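Sylvaticin (Pythium sylvaticum, PDB 2POS) is a secreted alpha-elicitin-like protein that probably binds sterols and may provoke defence responses in plants. Local coordinates at residues 1-6 with 70-75; 16-21 with 61-66; 66-71 with 80-85. One frame throughout, in Å; residues are numbered along the deposited sequence.

Contact 1. Residues 1-6 with 70-75. With NI (nickel (II) ion), chain E.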
ATOM      1  N   TRP A   1       8.802  13.215   1.365  1.00 12.57           N
ATOM      2  CA  TRP A   1       7.976  12.357   2.263  1.00 12.70           C
ATOM      3  C   TRP A   1       8.736  12.116   3.540  1.00 12.88           C
ATOM      4  O   TRP A   1       9.972  12.177   3.559  1.00 12.46           O
ATOM      5  CB  TRP A   1       7.664  11.012   1.595  1.00 12.97           C
ATOM      6  CG  TRP A   1       6.872  11.178   0.352  1.00 13.12           C
ATOM      7  CD1 TRP A   1       7.339  11.122  -0.934  1.00 14.55           C
ATOM      8  CD2 TRP A   1       5.476  11.474   0.263  1.00 13.78           C
ATOM      9  NE1 TRP A   1       6.314  11.363  -1.817  1.00 15.23           N
ATOM     10  CE2 TRP A   1       5.157  11.567  -1.112  1.00 13.86           C
ATOM     11  CE3 TRP A   1       4.460  11.668   1.208  1.00 14.21           C
ATOM     12  CZ2 TRP A   1       3.866  11.849  -1.561  1.00 13.78           C
ATOM     13  CZ3 TRP A   1       3.171  11.945   0.762  1.00 14.99           C
ATOM     14  CH2 TRP A   1       2.888  12.029  -0.613  1.00 14.67           C
ATOM     15  N   GLU A   2       7.993  11.824   4.601  1.00 13.35           N
ATOM     16  CA  GLU A   2       8.594  11.497   5.880  1.00 13.95           C
ATOM     17  C   GLU A   2       9.338  10.170   5.816  1.00 14.59           C
ATOM     18  O   GLU A   2       8.768   9.147   5.446  1.00 14.62           O
ATOM     19  CB  GLU A   2       7.523  11.455   6.975  1.00 14.23           C
ATOM     20  CG  GLU A   2       8.108  11.259   8.356  1.00 14.90           C
ATOM     21  CD  GLU A   2       9.117  12.344   8.696  1.00 16.67           C
ATOM     22  OE1 GLU A   2       8.740  13.537   8.609  1.00 17.32           O
ATOM     23  OE2 GLU A   2      10.281  12.004   9.040  1.00 16.58           O
ATOM     24  N   GLU A   3      10.615  10.201   6.188  1.00 14.72           N
ATOM     25  CA  GLU A   3      11.462   9.009   6.139  1.00 15.53           C
ATOM     26  C   GLU A   3      12.031   8.611   7.507  1.00 16.18           C
ATOM     27  O   GLU A   3      12.682   7.572   7.623  1.00 16.17           O
ATOM     28  CB  GLU A   3      12.595   9.196   5.127  1.00 15.80           C
ATOM     29  CG  GLU A   3      12.152   9.516   3.687  1.00 17.88           C
ATOM     30  CD  GLU A   3      11.465   8.349   2.963  1.00 19.73           C
ATOM     31  OE1 GLU A   3      11.557   7.192   3.434  1.00 20.59           O
ATOM     32  OE2 GLU A   3      10.841   8.592   1.904  1.00 21.93           O
ATOM     33  N   THR A   4      11.776   9.420   8.534  1.00 16.63           N
ATOM     34  CA  THR A   4      12.341   9.162   9.863  1.00 17.61           C
ATOM     35  C   THR A   4      11.261   8.954  10.917  1.00 17.52           C
ATOM     36  O   THR A   4      11.288   7.972  11.667  1.00 17.76           O
ATOM     37  CB  THR A   4      13.285  10.301  10.307  1.00 17.89           C
ATOM     38  OG1 THR A   4      14.347  10.431   9.356  1.00 19.49           O
ATOM     39  CG2 THR A   4      13.873  10.010  11.690  1.00 18.60           C
ATOM     40  N   LYS A   5      10.318   9.887  10.976  1.00 17.29           N
ATOM     41  CA  LYS A   5       9.242   9.828  11.956  1.00 17.81           C
ATOM     42  C   LYS A   5       8.396   8.581  11.738  1.00 18.07           C
ATOM     43  O   LYS A   5       7.899   8.339  10.635  1.00 16.96           O
ATOM     44  CB  LYS A   5       8.400  11.095  11.862  1.00 18.31           C
ATOM     45  CG  LYS A   5       7.320  11.255  12.911  1.00 19.90           C
ATOM     46  CD  LYS A   5       6.834  12.710  12.954  1.00 22.68           C
ATOM     47  CE  LYS A   5       6.154  13.129  11.655  1.00 24.01           C
ATOM     48  NZ  LYS A   5       5.687  14.551  11.681  1.00 26.44           N
ATOM     49  N   GLU A   6       8.240   7.796  12.799  1.00 18.67           N
ATOM     50  CA  GLU A   6       7.480   6.547  12.737  1.00 19.28           C
ATOM     51  C   GLU A   6       6.019   6.746  13.134  1.00 19.19           C
ATOM     52  O   GLU A   6       5.705   7.565  14.007  1.00 19.94           O
ATOM     53  CB  GLU A   6       8.162   5.456  13.576  1.00 19.46           C
ATOM     54  CG  GLU A   6       9.479   5.010  12.943  1.00 20.52           C
ATOM     55  CD  GLU A   6      10.383   4.187  13.847  1.00 21.02           C
ATOM     56  OE1 GLU A   6       9.931   3.698  14.900  1.00 23.87           O
ATOM     57  OE2 GLU A   6      11.564   4.032  13.477  1.00 25.34           O
ATOM     58  N   ASP A  70       1.615  10.683   6.867  1.00 14.39           N
ATOM     59  CA  ASP A  70       2.934  10.805   6.293  1.00 14.34           C
ATOM     60  C   ASP A  70       3.937  10.442   7.389  1.00 14.39           C
ATOM     61  O   ASP A  70       4.430  11.305   8.122  1.00 14.83           O
ATOM     62  CB  ASP A  70       3.121  12.242   5.803  1.00 14.06           C
ATOM     63  CG  ASP A  70       4.366  12.427   4.941  1.00 14.17           C
ATOM     64  OD1 ASP A  70       5.146  11.476   4.750  1.00 12.90           O
ATOM     65  OD2 ASP A  70       4.557  13.555   4.442  1.00 16.92           O
ATOM     66  N   CYS A  71       4.204   9.147   7.510  1.00 14.46           N
ATOM     67  CA  CYS A  71       5.086   8.600   8.537  1.00 14.95           C
ATOM     68  C   CYS A  71       5.508   7.207   8.115  1.00 14.61           C
ATOM     69  O   CYS A  71       4.905   6.622   7.212  1.00 14.14           O
ATOM     70  CB  CYS A  71       4.380   8.530   9.899  1.00 15.68           C
ATOM     71  SG  CYS A  71       2.773   7.657   9.887  1.00 19.42           S
ATOM     72  N   ILE A  72       6.537   6.680   8.776  1.00 14.27           N
ATOM     73  CA  ILE A  72       7.034   5.344   8.488  1.00 14.63           C
ATOM     74  C   ILE A  72       6.313   4.314   9.348  1.00 15.18           C
ATOM     75  O   ILE A  72       6.396   4.343  10.577  1.00 14.99           O
ATOM     76  CB  ILE A  72       8.574   5.259   8.689  1.00 14.22           C
ATOM     77  CG1 ILE A  72       9.305   6.151   7.669  1.00 14.43           C
ATOM     78  CG2 ILE A  72       9.055   3.809   8.629  1.00 14.85           C
ATOM     79  CD1 ILE A  72       9.258   5.644   6.221  1.00 14.35           C
ATOM     80  N   LEU A  73       5.581   3.432   8.675  1.00 15.63           N
ATOM     81  CA  LEU A  73       4.949   2.276   9.298  1.00 16.48           C
ATOM     82  C   LEU A  73       5.973   1.152   9.417  1.00 16.75           C
ATOM     83  O   LEU A  73       6.561   0.732   8.417  1.00 16.79           O
ATOM     84  CB  LEU A  73       3.758   1.830   8.449  1.00 16.49           C
ATOM     85  CG  LEU A  73       2.779   0.797   9.011  1.00 17.33           C
ATOM     86  CD1 LEU A  73       2.030   1.371  10.210  1.00 18.99           C
ATOM     87  CD2 LEU A  73       1.806   0.380   7.929  1.00 17.95           C
ATOM     88  N   VAL A  74       6.180   0.691  10.650  1.00 17.18           N
ATOM     89  CA  VAL A  74       7.178  -0.326  10.966  1.00 17.82           C
ATOM     90  C   VAL A  74       6.476  -1.642  11.283  1.00 18.15           C
ATOM     91  O   VAL A  74       5.720  -1.722  12.249  1.00 18.25           O
ATOM     92  CB  VAL A  74       8.041   0.109  12.179  1.00 17.95           C
ATOM     93  CG1 VAL A  74       9.034  -0.988  12.572  1.00 18.30           C
ATOM     94  CG2 VAL A  74       8.772   1.396  11.866  1.00 18.46           C
ATOM     95  N   PHE A  75       6.749  -2.661  10.471  1.00 18.45           N
ATOM     96  CA  PHE A  75       6.182  -3.997  10.658  1.00 19.07           C
ATOM     97  C   PHE A  75       7.319  -5.013  10.621  1.00 19.31           C
ATOM     98  O   PHE A  75       7.691  -5.510   9.554  1.00 19.02           O
ATOM     99  CB  PHE A  75       5.120  -4.290   9.582  1.00 19.29           C
ATOM    100  CG  PHE A  75       4.406  -5.598   9.775  1.00 20.91           C
ATOM    101  CD1 PHE A  75       3.396  -5.718  10.716  1.00 21.73           C
ATOM    102  CD2 PHE A  75       4.749  -6.708   9.017  1.00 22.12           C
ATOM    103  CE1 PHE A  75       2.740  -6.929  10.903  1.00 22.00           C
ATOM    104  CE2 PHE A  75       4.102  -7.923   9.195  1.00 23.43           C
ATOM    105  CZ  PHE A  75       3.097  -8.034  10.141  1.00 21.54           C
TER
HETATM  106 NI    NI E 100      10.824  12.954   1.867  1.00 13.64          NI
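Neither 1-6 nor the start of 70-75 is regular structure, yet their backbones meet in a single bridge where Glu6 faces Ile72, with 4.4 Å between the two CA atoms. The chains run the same way here. Ile72 N donates to Lys5 O at 2.8 Å, almost straight at 173° and in the carbonyl plane, while Glu6 CA makes a CA-H...O contact to Ile72 O. The second tie is a side-chain one: Glu2 N gives its hydrogen to Asp70 OD1 at 2.9 Å, from above the carboxylate plane. Asp70 reaches this N-H because its CG stands anti to its own backbone N (chi1 -169°). The same OD1 lies at the edge of the Trp1 ring, in its plane, 3.6 Å from CE3, and also accepts from Asn81 ND2, so an aspartate, with several accepting directions, suits the place. Glu2 bends at chi2 (57°) and curls back over its own loop, where OE2 accepts from both Thr4 N, at 3.0 Å through its anti lone pair, and Lys5 N; one carboxylate oxygen thus holds the turn. Ile72 points at the arm, its CG1 3.7 Å from Glu3 O and its CD1 3.6 Å from Glu2 O, and Glu6 lays its CG and CD across Val74 CG2 before its OE2 pairs with Arg79. Trp1 NE1 is hydrogen-bonded to Glu88 OE2 on helix 82-92. At the N terminus the nickel ion is chelated by Trp1 N at 2.1 Å and Trp1 O, two donors of one residue that close a five-membered ring, and three further atoms from outside these segments also bind it. The whole is an N-terminal arm laid along the approach to the small hairpin 73-75/78-80 and locked there by the Cys7-Cys71 disulfide of the elicitin domain.

Contact 2. Residues 16-21 with 61-66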
ATOM      1  N   ALA A  16      -7.992  -1.445   8.427  1.00 12.55           N
ATOM      2  CA  ALA A  16      -8.982  -2.523   8.627  1.00 11.96           C
ATOM      3  C   ALA A  16     -10.001  -2.691   7.488  1.00 12.02           C
ATOM      4  O   ALA A  16     -10.280  -3.819   7.073  1.00 11.89           O
ATOM      5  CB  ALA A  16      -9.691  -2.365   9.975  1.00 11.98           C
ATOM      6  N   PRO A  17     -10.541  -1.577   6.956  1.00 11.81           N
ATOM      7  CA  PRO A  17     -11.507  -1.734   5.850  1.00 12.27           C
ATOM      8  C   PRO A  17     -10.981  -2.527   4.648  1.00 12.38           C
ATOM      9  O   PRO A  17     -11.770  -3.128   3.908  1.00 12.96           O
ATOM     10  CB  PRO A  17     -11.793  -0.286   5.441  1.00 12.43           C
ATOM     11  CG  PRO A  17     -11.575   0.488   6.675  1.00 12.28           C
ATOM     12  CD  PRO A  17     -10.370  -0.156   7.309  1.00 12.07           C
ATOM     13  N   LEU A  18      -9.664  -2.538   4.442  1.00 12.48           N
ATOM     14  CA  LEU A  18      -9.114  -3.228   3.276  1.00 12.52           C
ATOM     15  C   LEU A  18      -9.418  -4.723   3.282  1.00 12.58           C
ATOM     16  O   LEU A  18      -9.572  -5.319   2.222  1.00 12.51           O
ATOM     17  CB  LEU A  18      -7.609  -3.001   3.150  1.00 12.71           C
ATOM     18  CG  LEU A  18      -7.130  -1.551   3.061  1.00 12.24           C
ATOM     19  CD1 LEU A  18      -5.634  -1.584   2.928  1.00 13.66           C
ATOM     20  CD2 LEU A  18      -7.771  -0.824   1.879  1.00 11.74           C
ATOM     21  N   ALA A  19      -9.526  -5.318   4.471  1.00 12.74           N
ATOM     22  CA  ALA A  19      -9.718  -6.774   4.562  1.00 13.02           C
ATOM     23  C   ALA A  19     -11.063  -7.240   4.018  1.00 13.26           C
ATOM     24  O   ALA A  19     -11.218  -8.403   3.657  1.00 13.80           O
ATOM     25  CB  ALA A  19      -9.533  -7.260   5.999  1.00 13.38           C
ATOM     26  N   SER A  20     -12.028  -6.327   3.981  1.00 12.79           N
ATOM     27  CA  SER A  20     -13.360  -6.621   3.456  1.00 13.29           C
ATOM     28  C   SER A  20     -13.557  -5.981   2.078  1.00 13.31           C
ATOM     29  O   SER A  20     -14.674  -5.903   1.570  1.00 12.99           O
ATOM     30  CB  SER A  20     -14.432  -6.149   4.445  1.00 13.11           C
ATOM     31  OG  SER A  20     -14.219  -4.804   4.824  1.00 14.27           O
ATOM     32  N   ASN A  21     -12.457  -5.553   1.469  1.00 13.52           N
ATOM     33  CA  ASN A  21     -12.501  -4.994   0.127  1.00 13.62           C
ATOM     34  C   ASN A  21     -11.931  -6.012  -0.860  1.00 13.98           C
ATOM     35  O   ASN A  21     -10.759  -6.364  -0.771  1.00 14.14           O
ATOM     36  CB  ASN A  21     -11.718  -3.678   0.066  1.00 13.47           C
ATOM     37  CG  ASN A  21     -11.889  -2.954  -1.261  1.00 13.18           C
ATOM     38  OD1 ASN A  21     -12.035  -3.577  -2.314  1.00 13.47           O
ATOM     39  ND2 ASN A  21     -11.865  -1.623  -1.211  1.00 14.23           N
ATOM     40  N   ASP A  61      -6.772   3.560  -4.449  1.00 14.30           N
ATOM     41  CA  ASP A  61      -7.757   4.593  -4.137  1.00 15.28           C
ATOM     42  C   ASP A  61      -8.451   4.324  -2.797  1.00 14.60           C
ATOM     43  O   ASP A  61      -8.735   5.261  -2.042  1.00 14.62           O
ATOM     44  CB  ASP A  61      -8.780   4.740  -5.272  1.00 16.06           C
ATOM     45  CG  ASP A  61      -8.181   5.364  -6.525  1.00 20.71           C
ATOM     46  OD1 ASP A  61      -7.032   5.849  -6.473  1.00 25.67           O
ATOM     47  OD2 ASP A  61      -8.861   5.365  -7.571  1.00 25.97           O
ATOM     48  N   ALA A  62      -8.712   3.050  -2.496  1.00 14.10           N
ATOM     49  CA  ALA A  62      -9.317   2.669  -1.216  1.00 13.76           C
ATOM     50  C   ALA A  62      -8.388   2.971  -0.031  1.00 13.64           C
ATOM     51  O   ALA A  62      -8.854   3.349   1.050  1.00 14.15           O
ATOM     52  CB  ALA A  62      -9.721   1.202  -1.227  1.00 13.79           C
ATOM     53  N   ILE A  63      -7.078   2.821  -0.236  1.00 13.07           N
ATOM     54  CA  ILE A  63      -6.104   3.193   0.796  1.00 13.00           C
ATOM     55  C   ILE A  63      -6.052   4.712   0.969  1.00 13.47           C
ATOM     56  O   ILE A  63      -6.001   5.213   2.096  1.00 13.84           O
ATOM     57  CB  ILE A  63      -4.685   2.608   0.520  1.00 13.12           C
ATOM     58  CG1 ILE A  63      -4.758   1.080   0.431  1.00 12.42           C
ATOM     59  CG2 ILE A  63      -3.724   3.001   1.639  1.00 12.66           C
ATOM     60  CD1 ILE A  63      -3.554   0.395  -0.236  1.00 13.31           C
ATOM     61  N   LYS A  64      -6.070   5.445  -0.140  1.00 14.23           N
ATOM     62  CA  LYS A  64      -6.111   6.903  -0.067  1.00 15.11           C
ATOM     63  C   LYS A  64      -7.276   7.376   0.801  1.00 15.42           C
ATOM     64  O   LYS A  64      -7.124   8.299   1.599  1.00 15.84           O
ATOM     65  CB  LYS A  64      -6.229   7.521  -1.455  1.00 15.54           C
ATOM     66  CG  LYS A  64      -4.948   7.534  -2.233  1.00 17.14           C
ATOM     67  CD  LYS A  64      -5.174   8.193  -3.577  1.00 19.58           C
ATOM     68  CE  LYS A  64      -3.893   8.241  -4.368  1.00 22.74           C
ATOM     69  NZ  LYS A  64      -4.143   8.784  -5.725  1.00 25.72           N
ATOM     70  N   ALA A  65      -8.430   6.727   0.636  1.00 15.94           N
ATOM     71  CA  ALA A  65      -9.661   7.072   1.360  1.00 15.89           C
ATOM     72  C   ALA A  65      -9.564   6.885   2.883  1.00 16.07           C
ATOM     73  O   ALA A  65     -10.371   7.442   3.640  1.00 16.68           O
ATOM     74  CB  ALA A  65     -10.843   6.270   0.794  1.00 15.92           C
ATOM     75  N   LEU A  66      -8.577   6.105   3.323  1.00 15.66           N
ATOM     76  CA  LEU A  66      -8.312   5.900   4.750  1.00 15.43           C
ATOM     77  C   LEU A  66      -7.506   7.038   5.361  1.00 15.14           C
ATOM     78  O   LEU A  66      -7.272   7.059   6.566  1.00 14.93           O
ATOM     79  CB  LEU A  66      -7.534   4.605   4.973  1.00 15.80           C
ATOM     80  CG  LEU A  66      -8.005   3.337   4.272  1.00 17.18           C
ATOM     81  CD1 LEU A  66      -6.956   2.264   4.479  1.00 18.91           C
ATOM     82  CD2 LEU A  66      -9.359   2.897   4.798  1.00 19.42           C
TER
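Leu18 carries this contact, reaching from the turn of 16-21 toward the C-terminal part of helix 54-64 and the residues after it. Its CB leaves the backbone with CG anti to the carbonyl carbon (chi1 -57°), which swings the branched end toward the helix although the CB itself makes no close approach. CG is the first atom to touch, meeting Leu66 CD1 at 4.1 Å. Beyond it the two methyls straddle Ile63: CD1 and CD2 both lie 3.8 Å from Ile63 CG1, the two side chains crossing at about a right angle. CD2 also packs on Leu66 CD1 and comes within 4.2 Å of Ala62 CB, so the fork of the leucine touches Ala62 and Ile63 of the helix and Leu66 just after it. Pro17, next door, meets Leu66 tip to tip, its CG 3.8 Å from Leu66 CD2. On the other flank the amide ND2 of Asn21 rests against Ala62 CB at 3.5 Å, where the small alanine side chain leaves room for the amide. Asn21 keeps its polar work for its own chain: OD1 accepts from Ala23 N as the N-cap of helix 22-31. Met35 and Leu36 also touch Leu18. No hydrogen bond crosses between the segments, so shape and apolar burial alone join the turn to the helix, which suits leucine, isoleucine and proline rather than directed polar partners.

Contact 3. Residues 66-71 with 80-85; sequences LNPNDC and LNVKKL
The loop 68-71 passes over the start of helix 82-92 with end-to-end directions 131° apart, their CA atoms nearest at Pro68 with Lys83 and at Cys71 with Asn81, and bends at Asp70, the centre of an inverse gamma turn. Asn81 joins the two. Its CG is anti to its backbone N (chi1 -177°), and the amide faces both ways: ND2 donates to Asp70 OD1 at 2.8 Å, nearly along the C-O axis and within the plane of the amide, while OD1 accepts from Lys84 N at 2.9 Å, a nearly straight bond whose donor lies 53° out of the carbonyl plane. An asparagine is apt here, since it caps the helix with its oxygen and ties down the loop with its nitrogen, which also donates to Glu2 O. Cys71 O also receives a CA-H...O contact from Asn81 CA. A water sits in this corner, accepting from Val82 N at 2.8 Å and lying 2.8 Å from Cys71 O, so that a first-turn N-H is served by solvent. Pro68, with no N-H to satisfy, presents CB to Val82 CG1 at 3.9 Å in the buried part. Lys83, extended to its end, lays its CD 3.4 Å from Pro68 O and runs beside Asp70 CB. Its NZ stays 5.3 Å from Asp70 OD2, and a water bridges the opposite charges, donating to OD2 and accepting from NZ. The pattern is that of an N-capped helix start, here holding the link from helix 54-64 to strand 73-75 against the last helix of the elicitin fold.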
ATOM      1  N   LEU A  66      -8.577   6.105   3.323  1.00 15.66           N
ATOM      2  CA  LEU A  66      -8.312   5.900   4.750  1.00 15.43           C
ATOM      3  C   LEU A  66      -7.506   7.038   5.361  1.00 15.14           C
ATOM      4  O   LEU A  66      -7.272   7.059   6.566  1.00 14.93           O
ATOM      5  CB  LEU A  66      -7.534   4.605   4.973  1.00 15.80           C
ATOM      6  CG  LEU A  66      -8.005   3.337   4.272  1.00 17.18           C
ATOM      7  CD1 LEU A  66      -6.956   2.264   4.479  1.00 18.91           C
ATOM      8  CD2 LEU A  66      -9.359   2.897   4.798  1.00 19.42           C
ATOM      9  N   ASN A  67      -7.063   7.965   4.520  1.00 14.91           N
ATOM     10  CA  ASN A  67      -6.232   9.087   4.962  1.00 15.02           C
ATOM     11  C   ASN A  67      -4.995   8.664   5.753  1.00 14.53           C
ATOM     12  O   ASN A  67      -4.833   9.067   6.908  1.00 14.83           O
ATOM     13  CB  ASN A  67      -7.073  10.101   5.739  1.00 14.68           C
ATOM     14  CG  ASN A  67      -8.141  10.721   4.877  1.00 17.10           C
ATOM     15  OD1 ASN A  67      -7.871  11.132   3.745  1.00 19.77           O
ATOM     16  ND2 ASN A  67      -9.366  10.769   5.386  1.00 18.18           N
ATOM     17  N   PRO A  68      -4.111   7.862   5.127  1.00 14.37           N
ATOM     18  CA  PRO A  68      -2.891   7.422   5.797  1.00 14.39           C
ATOM     19  C   PRO A  68      -1.987   8.610   6.099  1.00 14.60           C
ATOM     20  O   PRO A  68      -1.930   9.556   5.308  1.00 14.71           O
ATOM     21  CB  PRO A  68      -2.230   6.511   4.756  1.00 14.29           C
ATOM     22  CG  PRO A  68      -2.772   6.961   3.453  1.00 14.34           C
ATOM     23  CD  PRO A  68      -4.184   7.358   3.743  1.00 14.41           C
ATOM     24  N   ASN A  69      -1.304   8.558   7.239  1.00 14.50           N
ATOM     25  CA  ASN A  69      -0.397   9.622   7.646  1.00 14.93           C
ATOM     26  C   ASN A  69       0.936   9.542   6.918  1.00 14.29           C
ATOM     27  O   ASN A  69       1.313   8.497   6.398  1.00 13.87           O
ATOM     28  CB  ASN A  69      -0.189   9.595   9.164  1.00 15.35           C
ATOM     29  CG  ASN A  69      -1.399  10.108   9.921  1.00 18.47           C
ATOM     30  OD1 ASN A  69      -2.231  10.819   9.369  1.00 21.54           O
ATOM     31  ND2 ASN A  69      -1.499   9.746  11.192  1.00 22.66           N
ATOM     32  N   ASP A  70       1.615  10.683   6.867  1.00 14.39           N
ATOM     33  CA  ASP A  70       2.934  10.805   6.293  1.00 14.34           C
ATOM     34  C   ASP A  70       3.937  10.442   7.389  1.00 14.39           C
ATOM     35  O   ASP A  70       4.430  11.305   8.122  1.00 14.83           O
ATOM     36  CB  ASP A  70       3.121  12.242   5.803  1.00 14.06           C
ATOM     37  CG  ASP A  70       4.366  12.427   4.941  1.00 14.17           C
ATOM     38  OD1 ASP A  70       5.146  11.476   4.750  1.00 12.90           O
ATOM     39  OD2 ASP A  70       4.557  13.555   4.442  1.00 16.92           O
ATOM     40  N   CYS A  71       4.204   9.147   7.510  1.00 14.46           N
ATOM     41  CA  CYS A  71       5.086   8.600   8.537  1.00 14.95           C
ATOM     42  C   CYS A  71       5.508   7.207   8.115  1.00 14.61           C
ATOM     43  O   CYS A  71       4.905   6.622   7.212  1.00 14.14           O
ATOM     44  CB  CYS A  71       4.380   8.530   9.899  1.00 15.68           C
ATOM     45  SG  CYS A  71       2.773   7.657   9.887  1.00 19.42           S
ATOM     46  N   LEU A  80       7.706   1.185   5.573  1.00 16.69           N
ATOM     47  CA  LEU A  80       7.205   1.927   4.427  1.00 16.30           C
ATOM     48  C   LEU A  80       6.351   3.094   4.876  1.00 15.25           C
ATOM     49  O   LEU A  80       5.763   3.085   5.957  1.00 15.32           O
ATOM     50  CB  LEU A  80       6.403   1.030   3.481  1.00 16.79           C
ATOM     51  CG  LEU A  80       4.939   0.749   3.862  1.00 17.54           C
ATOM     52  CD1 LEU A  80       4.188   0.126   2.696  1.00 20.44           C
ATOM     53  CD2 LEU A  80       4.852  -0.122   5.111  1.00 20.57           C
ATOM     54  N   ASN A  81       6.310   4.104   4.024  1.00 13.92           N
ATOM     55  CA  ASN A  81       5.414   5.227   4.181  1.00 12.66           C
ATOM     56  C   ASN A  81       4.218   4.983   3.261  1.00 12.40           C
ATOM     57  O   ASN A  81       4.328   5.078   2.042  1.00 11.99           O
ATOM     58  CB  ASN A  81       6.164   6.498   3.794  1.00 12.39           C
ATOM     59  CG  ASN A  81       5.342   7.750   3.978  1.00 12.36           C
ATOM     60  OD1 ASN A  81       4.147   7.778   3.682  1.00 12.29           O
ATOM     61  ND2 ASN A  81       5.994   8.816   4.446  1.00 12.57           N
ATOM     62  N   VAL A  82       3.083   4.638   3.863  1.00 12.48           N
ATOM     63  CA  VAL A  82       1.879   4.272   3.108  1.00 12.67           C
ATOM     64  C   VAL A  82       1.337   5.439   2.278  1.00 12.90           C
ATOM     65  O   VAL A  82       0.852   5.235   1.166  1.00 12.59           O
ATOM     66  CB  VAL A  82       0.757   3.702   4.028  1.00 13.40           C
ATOM     67  CG1 VAL A  82      -0.510   3.428   3.217  1.00 12.79           C
ATOM     68  CG2 VAL A  82       1.223   2.433   4.709  1.00 14.15           C
ATOM     69  N   LYS A  83       1.415   6.656   2.806  1.00 12.58           N
ATOM     70  CA  LYS A  83       0.955   7.826   2.058  1.00 12.77           C
ATOM     71  C   LYS A  83       1.817   8.046   0.809  1.00 12.51           C
ATOM     72  O   LYS A  83       1.300   8.340  -0.272  1.00 12.60           O
ATOM     73  CB  LYS A  83       0.924   9.075   2.938  1.00 12.92           C
ATOM     74  CG  LYS A  83       0.136  10.221   2.326  1.00 13.14           C
ATOM     75  CD  LYS A  83       0.090  11.427   3.249  1.00 14.69           C
ATOM     76  CE  LYS A  83      -0.643  12.571   2.578  1.00 16.72           C
ATOM     77  NZ  LYS A  83      -0.600  13.800   3.428  1.00 19.67           N
ATOM     78  N   LYS A  84       3.131   7.893   0.957  1.00 12.28           N
ATOM     79  CA  LYS A  84       4.040   7.945  -0.188  1.00 12.33           C
ATOM     80  C   LYS A  84       3.647   6.898  -1.225  1.00 12.51           C
ATOM     81  O   LYS A  84       3.482   7.210  -2.406  1.00 12.23           O
ATOM     82  CB  LYS A  84       5.470   7.715   0.274  1.00 12.37           C
ATOM     83  CG  LYS A  84       6.502   7.674  -0.849  1.00 13.85           C
ATOM     84  CD  LYS A  84       7.871   7.488  -0.232  1.00 16.40           C
ATOM     85  CE  LYS A  84       8.969   7.552  -1.261  1.00 19.76           C
ATOM     86  NZ  LYS A  84      10.263   7.310  -0.578  1.00 21.54           N
ATOM     87  N   LEU A  85       3.480   5.659  -0.764  1.00 12.51           N
ATOM     88  CA  LEU A  85       3.142   4.550  -1.645  1.00 13.54           C
ATOM     89  C   LEU A  85       1.938   4.889  -2.505  1.00 12.91           C
ATOM     90  O   LEU A  85       1.983   4.777  -3.742  1.00 12.87           O
ATOM     91  CB  LEU A  85       2.854   3.294  -0.807  1.00 13.81           C
ATOM     92  CG  LEU A  85       2.120   2.143  -1.513  1.00 15.70           C
ATOM     93  CD1 LEU A  85       3.065   1.463  -2.465  1.00 18.90           C
ATOM     94  CD2 LEU A  85       1.542   1.152  -0.493  1.00 16.17           C
TER
HETATM   95  O   HOH W   1       2.149  14.661   3.615  1.00 25.94           O
HETATM   96  O   HOH W   2       2.890   4.701   6.682  1.00 14.60           O

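How the contacts relate
From the N terminus, the arm 1-6 opens the longest loop, which contact 1 closes when the chain returns at 70-75. Contact 2 is nested inside it: 16-21 lies beyond helix 10-13, and 61-66 takes in the C-terminal part of helix 54-64. Contact 3 then begins at Leu66, where contact 2 ends, and closes a short loop over the hairpin 73-75/78-80 at 80-85; its first segment overlaps the one where contact 1 ends, with Asp70 and Cys71 common to both. Contacts 1 and 3 also touch directly, through the salt bridge of Glu3 to Lys84, whereas contact 2 reaches contact 3 through Ile63 on Val82. Together they tie arm, turn, hairpin and helices 54-64 and 82-92.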